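Local coordinates for protein Atg5 (Kluyveromyces marxianus, PDB 3VQI) that takes part in autophagic vesicle formation and cytoplasm-to-vacuole transport, and is the partner to which Atg12 is conjugated in autophagy, at residues Ala186-Ser189 with Lys190-Met194; Pro167-Glu170 with Asn171-Val174; His145-Lys148 with Gln149-Phe152. All blocks are in the same frame, centred on the assembly; numbering follows the deposited sequence.

Contact 1: residues Ala186-Ser189 with Lys190-Met194; sequences AVRS and KLFSM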
# COMPACT_ATOMS: atom_id res chain seq x y z
N ALA A 186 -6.88 -2.09 -18.23
CA ALA A 186 -7.23 -1.33 -19.42
C ALA A 186 -6.53 0.01 -19.46
O ALA A 186 -5.80 0.30 -20.41
CB ALA A 186 -8.74 -1.12 -19.47
N VAL A 187 -6.76 0.83 -18.43
CA VAL A 187 -6.14 2.15 -18.36
C VAL A 187 -4.64 2.07 -18.05
O VAL A 187 -3.87 2.92 -18.49
CB VAL A 187 -6.85 3.03 -17.32
CG1 VAL A 187 -6.30 4.43 -17.35
CG2 VAL A 187 -8.35 3.04 -17.59
N ARG A 188 -4.23 1.05 -17.31
CA ARG A 188 -2.81 0.91 -16.99
C ARG A 188 -2.06 0.86 -18.32
O ARG A 188 -0.98 1.44 -18.46
CB ARG A 188 -2.57 -0.38 -16.19
CG ARG A 188 -1.16 -0.49 -15.60
CD ARG A 188 -0.95 -1.80 -14.83
NE ARG A 188 -0.08 -2.73 -15.54
CZ ARG A 188 -0.34 -3.27 -16.73
NH1 ARG A 188 -1.47 -2.98 -17.37
NH2 ARG A 188 0.53 -4.09 -17.29
N SER A 189 -2.66 0.18 -19.29
CA SER A 189 -2.08 0.04 -20.63
C SER A 189 -1.97 1.39 -21.31
O SER A 189 -0.94 1.73 -21.88
CB SER A 189 -2.93 -0.90 -21.49
OG SER A 189 -2.98 -2.20 -20.94
N LYS A 190 -3.05 2.17 -21.26
CA LYS A 190 -3.05 3.48 -21.88
C LYS A 190 -2.02 4.41 -21.23
O LYS A 190 -1.89 5.58 -21.59
CB LYS A 190 -4.45 4.12 -21.79
CG LYS A 190 -5.51 3.43 -22.65
CD LYS A 190 -6.82 4.22 -22.65
CE LYS A 190 -7.90 3.52 -23.47
NZ LYS A 190 -9.20 4.26 -23.44
N LEU A 191 -1.27 3.87 -20.27
CA LEU A 191 -0.26 4.65 -19.57
C LEU A 191 1.15 4.19 -19.88
O LEU A 191 2.06 5.01 -20.01
CB LEU A 191 -0.49 4.59 -18.05
CG LEU A 191 -1.76 5.25 -17.52
CD1 LEU A 191 -1.78 5.17 -16.01
CD2 LEU A 191 -1.79 6.69 -17.95
N PHE A 192 1.33 2.89 -20.02
CA PHE A 192 2.67 2.39 -20.31
C PHE A 192 2.70 0.99 -20.90
O PHE A 192 1.80 0.18 -20.68
CB PHE A 192 3.52 2.40 -19.03
CG PHE A 192 3.44 1.11 -18.24
CD1 PHE A 192 2.40 0.88 -17.36
CD2 PHE A 192 4.39 0.10 -18.44
CE1 PHE A 192 2.29 -0.34 -16.68
CE2 PHE A 192 4.29 -1.12 -17.78
CZ PHE A 192 3.25 -1.34 -16.90
N SER A 193 3.78 0.71 -21.64
CA SER A 193 4.00 -0.60 -22.23
C SER A 193 5.35 -1.07 -21.67
O SER A 193 6.32 -0.31 -21.66
CB SER A 193 4.06 -0.50 -23.75
N MET A 194 5.39 -2.31 -21.18
CA MET A 194 6.63 -2.84 -20.62
C MET A 194 7.75 -2.80 -21.66
O MET A 194 8.84 -2.29 -21.41
CB MET A 194 6.40 -4.28 -20.15
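R188 and F192 meet where helix 181-189 gives way to a loop. The arginine chain leaves with CG anti to the backbone N and bends at chi3 (108°), which turns its end toward the phenylalanine four residues on. NE lies near the plane of the ring, at its edge, 3.6 Å from F192 CE1, while CE1 itself sits over one face of the guanidinium; the two planes stand 79° apart. The CG of R188 touches the same ring atom, and W147 of helix 135-155 packs against the arginine as well. Backbone bonding joins the pair a second time, F192 N giving a bond of 3.1 Å to R188 O in the carbonyl plane. K190 leads away: its CG passes 3.9 Å from A186 O, its N makes only a weak bond to that oxygen, and the extended chain carries NZ to a salt bridge with D168. Without the long R188 chain, with an alanine here, the edge of the F192 ring would probably lose its guanidinium neighbour and a gap would be likely beside W147. The end of helix 181-189 thus carries a flat charged group against an aromatic edge and a lysine paired with an acid on helix 166-178.

Contact 2: residues Pro167-Glu170 with Asn171-Val174; sequences PDFE and NFWV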
# COMPACT_ATOMS: atom_id res chain seq x y z
N PRO A 167 -13.23 10.79 -17.42
CA PRO A 167 -13.95 9.55 -17.11
C PRO A 167 -13.12 8.27 -17.24
O PRO A 167 -13.43 7.24 -16.62
CB PRO A 167 -15.13 9.59 -18.09
CG PRO A 167 -14.56 10.31 -19.26
CD PRO A 167 -13.81 11.45 -18.61
N ASP A 168 -12.06 8.33 -18.04
CA ASP A 168 -11.18 7.20 -18.28
C ASP A 168 -10.28 6.99 -17.06
O ASP A 168 -9.95 5.85 -16.71
CB ASP A 168 -10.34 7.45 -19.53
CG ASP A 168 -10.04 6.17 -20.29
OD1 ASP A 168 -10.97 5.37 -20.52
OD2 ASP A 168 -8.86 5.96 -20.67
N PHE A 169 -9.89 8.09 -16.43
CA PHE A 169 -9.09 8.07 -15.22
C PHE A 169 -9.98 7.76 -14.02
O PHE A 169 -9.59 6.99 -13.12
CB PHE A 169 -8.39 9.41 -15.00
CG PHE A 169 -7.90 9.61 -13.59
CD1 PHE A 169 -8.70 10.24 -12.63
CD2 PHE A 169 -6.68 9.08 -13.19
CE1 PHE A 169 -8.28 10.34 -11.29
CE2 PHE A 169 -6.25 9.17 -11.87
CZ PHE A 169 -7.06 9.80 -10.92
N GLU A 170 -11.16 8.38 -13.99
CA GLU A 170 -12.16 8.20 -12.93
C GLU A 170 -12.51 6.74 -12.90
O GLU A 170 -12.77 6.18 -11.86
CB GLU A 170 -13.43 9.01 -13.25
CG GLU A 170 -14.45 9.20 -12.09
CD GLU A 170 -13.81 9.80 -10.85
OE1 GLU A 170 -12.81 10.54 -11.01
OE2 GLU A 170 -14.30 9.56 -9.71
N ASN A 171 -12.55 6.14 -14.08
CA ASN A 171 -12.85 4.73 -14.24
C ASN A 171 -11.64 3.96 -13.69
O ASN A 171 -11.78 2.85 -13.17
CB ASN A 171 -13.05 4.39 -15.73
CG ASN A 171 -13.71 3.06 -15.93
OD1 ASN A 171 -13.79 2.55 -17.05
ND2 ASN A 171 -14.20 2.49 -14.84
N PHE A 172 -10.46 4.55 -13.81
CA PHE A 172 -9.21 3.94 -13.32
C PHE A 172 -9.31 3.85 -11.80
O PHE A 172 -9.04 2.81 -11.21
CB PHE A 172 -8.01 4.82 -13.74
CG PHE A 172 -6.67 4.17 -13.54
CD1 PHE A 172 -6.50 2.80 -13.72
CD2 PHE A 172 -5.55 4.95 -13.24
CE1 PHE A 172 -5.25 2.22 -13.60
CE2 PHE A 172 -4.29 4.37 -13.12
CZ PHE A 172 -4.14 3.00 -13.30
N TRP A 173 -9.72 4.95 -11.19
CA TRP A 173 -9.90 5.01 -9.74
C TRP A 173 -10.93 3.97 -9.33
O TRP A 173 -10.64 3.07 -8.54
CB TRP A 173 -10.37 6.41 -9.34
CG TRP A 173 -10.77 6.55 -7.88
CD1 TRP A 173 -11.97 7.00 -7.41
CD2 TRP A 173 -9.95 6.29 -6.73
NE1 TRP A 173 -11.95 7.04 -6.03
CE2 TRP A 173 -10.73 6.61 -5.59
CE3 TRP A 173 -8.64 5.82 -6.55
CZ2 TRP A 173 -10.24 6.48 -4.29
CZ3 TRP A 173 -8.15 5.69 -5.26
CH2 TRP A 173 -8.95 6.02 -4.14
N VAL A 174 -12.13 4.10 -9.88
CA VAL A 174 -13.23 3.19 -9.58
C VAL A 174 -12.85 1.71 -9.64
O VAL A 174 -13.33 0.92 -8.83
CB VAL A 174 -14.43 3.45 -10.52
CG1 VAL A 174 -15.44 2.33 -10.41
CG2 VAL A 174 -15.10 4.77 -10.13
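E170 and W173 are brought together by two torsions: the glutamate chain folds at chi2 (55°), while the tryptophan leaves its backbone with CG anti to N (chi1 172°). The carboxylate then approaches the indole obliquely, OE2 lying 4.2 Å from W173 CD1 with the two planes 57° apart. This touch is loose; the charge of OE2 is answered by a salt bridge to K140 on helix 135-155, a residue W173 also touches. One residue earlier, F169 and F172 meet obliquely, CD2 of F169 being 4.3 Å from CD2 of F172. F169 goes on to a cation-pi contact with R144, and F172 to rings of W143 and F184. The backbone is helical. V174 N bonds almost straight to E170 O at 2.9 Å, and CG2 of V174 lies 3.2 Å from the same oxygen. N171 N reaches P167 O at 2.9 Å from above the carbonyl plane. The side chains hardly bind one another, so the chemistry implies that this stretch of helix 166-178 presents groups to helix 135-155: aromatic rings to its aromatic and arginine side chains, and a carboxylate to its lysine.

Contact 3: residues His145-Lys148 with Gln149-Phe152; sequences HQWK and QACF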
# COMPACT_ATOMS: atom_id res chain seq x y z
N HIS A 145 -1.42 11.31 -7.91
CA HIS A 145 -0.08 11.85 -8.02
C HIS A 145 1.00 10.78 -7.98
O HIS A 145 2.10 10.97 -8.49
CB HIS A 145 0.16 12.91 -6.94
CG HIS A 145 -0.82 14.06 -7.00
ND1 HIS A 145 -1.26 14.60 -8.20
CD2 HIS A 145 -1.42 14.78 -6.03
CE1 HIS A 145 -2.09 15.59 -7.95
NE2 HIS A 145 -2.21 15.72 -6.64
N GLN A 146 0.70 9.63 -7.40
CA GLN A 146 1.67 8.56 -7.37
C GLN A 146 1.82 8.04 -8.80
O GLN A 146 2.93 7.79 -9.26
CB GLN A 146 1.21 7.43 -6.45
CG GLN A 146 2.27 6.97 -5.49
CD GLN A 146 2.77 8.10 -4.60
OE1 GLN A 146 3.97 8.24 -4.38
NE2 GLN A 146 1.85 8.90 -4.10
N TRP A 147 0.70 7.89 -9.50
CA TRP A 147 0.73 7.40 -10.88
C TRP A 147 1.31 8.47 -11.78
O TRP A 147 2.07 8.18 -12.71
CB TRP A 147 -0.67 7.02 -11.36
CG TRP A 147 -0.93 5.57 -11.19
CD1 TRP A 147 -1.68 4.98 -10.22
CD2 TRP A 147 -0.37 4.51 -11.97
NE1 TRP A 147 -1.61 3.62 -10.33
CE2 TRP A 147 -0.81 3.30 -11.40
CE3 TRP A 147 0.47 4.46 -13.09
CZ2 TRP A 147 -0.45 2.04 -11.91
CZ3 TRP A 147 0.83 3.21 -13.61
CH2 TRP A 147 0.37 2.02 -13.02
N LYS A 148 0.94 9.71 -11.50
CA LYS A 148 1.42 10.84 -12.26
C LYS A 148 2.94 10.80 -12.15
O LYS A 148 3.63 11.42 -12.95
CB LYS A 148 0.87 12.13 -11.65
CG LYS A 148 1.00 13.38 -12.53
CD LYS A 148 0.07 14.48 -12.00
CE LYS A 148 0.01 15.69 -12.93
NZ LYS A 148 -1.06 16.64 -12.48
N GLN A 149 3.43 10.06 -11.16
CA GLN A 149 4.87 9.93 -10.91
C GLN A 149 5.45 8.67 -11.52
O GLN A 149 6.45 8.72 -12.23
CB GLN A 149 5.14 9.92 -9.40
CG GLN A 149 6.61 9.88 -9.02
CD GLN A 149 6.85 10.10 -7.52
OE1 GLN A 149 6.30 11.03 -6.92
NE2 GLN A 149 7.68 9.25 -6.92
N ALA A 150 4.85 7.52 -11.24
CA ALA A 150 5.35 6.26 -11.79
C ALA A 150 5.35 6.35 -13.32
O ALA A 150 6.01 5.58 -14.00
CB ALA A 150 4.46 5.11 -11.33
N CYS A 151 4.61 7.33 -13.83
CA CYS A 151 4.50 7.55 -15.26
C CYS A 151 5.83 8.11 -15.78
O CYS A 151 6.44 7.55 -16.70
CB CYS A 151 3.34 8.51 -15.54
SG CYS A 151 2.73 8.51 -17.24
N PHE A 152 6.26 9.22 -15.19
CA PHE A 152 7.53 9.87 -15.54
C PHE A 152 8.65 8.85 -15.54
O PHE A 152 9.48 8.80 -16.45
CB PHE A 152 7.87 10.95 -14.52
CG PHE A 152 7.12 12.23 -14.71
CD1 PHE A 152 7.39 13.04 -15.81
CD2 PHE A 152 6.19 12.65 -13.77
CE1 PHE A 152 6.75 14.26 -15.96
CE2 PHE A 152 5.54 13.87 -13.91
CZ PHE A 152 5.82 14.68 -15.01
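A150 N bonds to Q146 O at 2.8 Å, nearly straight and in the carbonyl plane, which sets the helical i to i+4 spacing of this turn of helix 135-155. On the buried side, the methyl of A150 stands 4.4 Å from W147 CE3, an oblique and rather loose approach to the indole. The chi1 of W147 (-95°) departs from the staggered values; its indole meets F172 of helix 166-178 edge-to-face and W143 of its own helix, and NE1 bonds to I265 O. Q146 is held at both ends of its amide, NE2 by Y142 O one turn earlier and OE1 by R203. CB of C151 lies 3.1 Å from W147 O, and the cysteine side chain also touches I161. F152, by contrast, is exposed; with CG beside the backbone N, its ring turns back so that CD2 lies 3.0 Å from K148 O and CE2 3.3 Å from the same oxygen, the carbonyl approaching the ring obliquely. The K148 chain runs out extended and touches M162. Buried and exposed residues fall on different sides of the helix: Q146, W147, A150 and C151 are buried, whereas H145 and F152 are exposed. This is the long first helix of the Atg5 alpha-helical bundle region, and here, through Q146 and W147, it also bonds to R203 and I265 within the UblB domain range.

Overall arrangement
All three contacts fall in the alpha-helical bundle region and come along the chain as contact 3 on helix 135-155, contact 2 on helix 166-178, and contact 1 at the end of helix 181-189. Their centres lie about 12 Å (1 and 3), 13 Å (1 and 2) and 15 Å (2 and 3) apart, and each touches the other two. W147 and F172 form the shared interior: L191 of contact 1 packs on both, with CD1 3.8 Å from W147 CE3, and V187 lies against F172. The three local turns therefore jointly build one small aromatic core within the helical region, whose helix 135-155 also reaches residues of the UblB range.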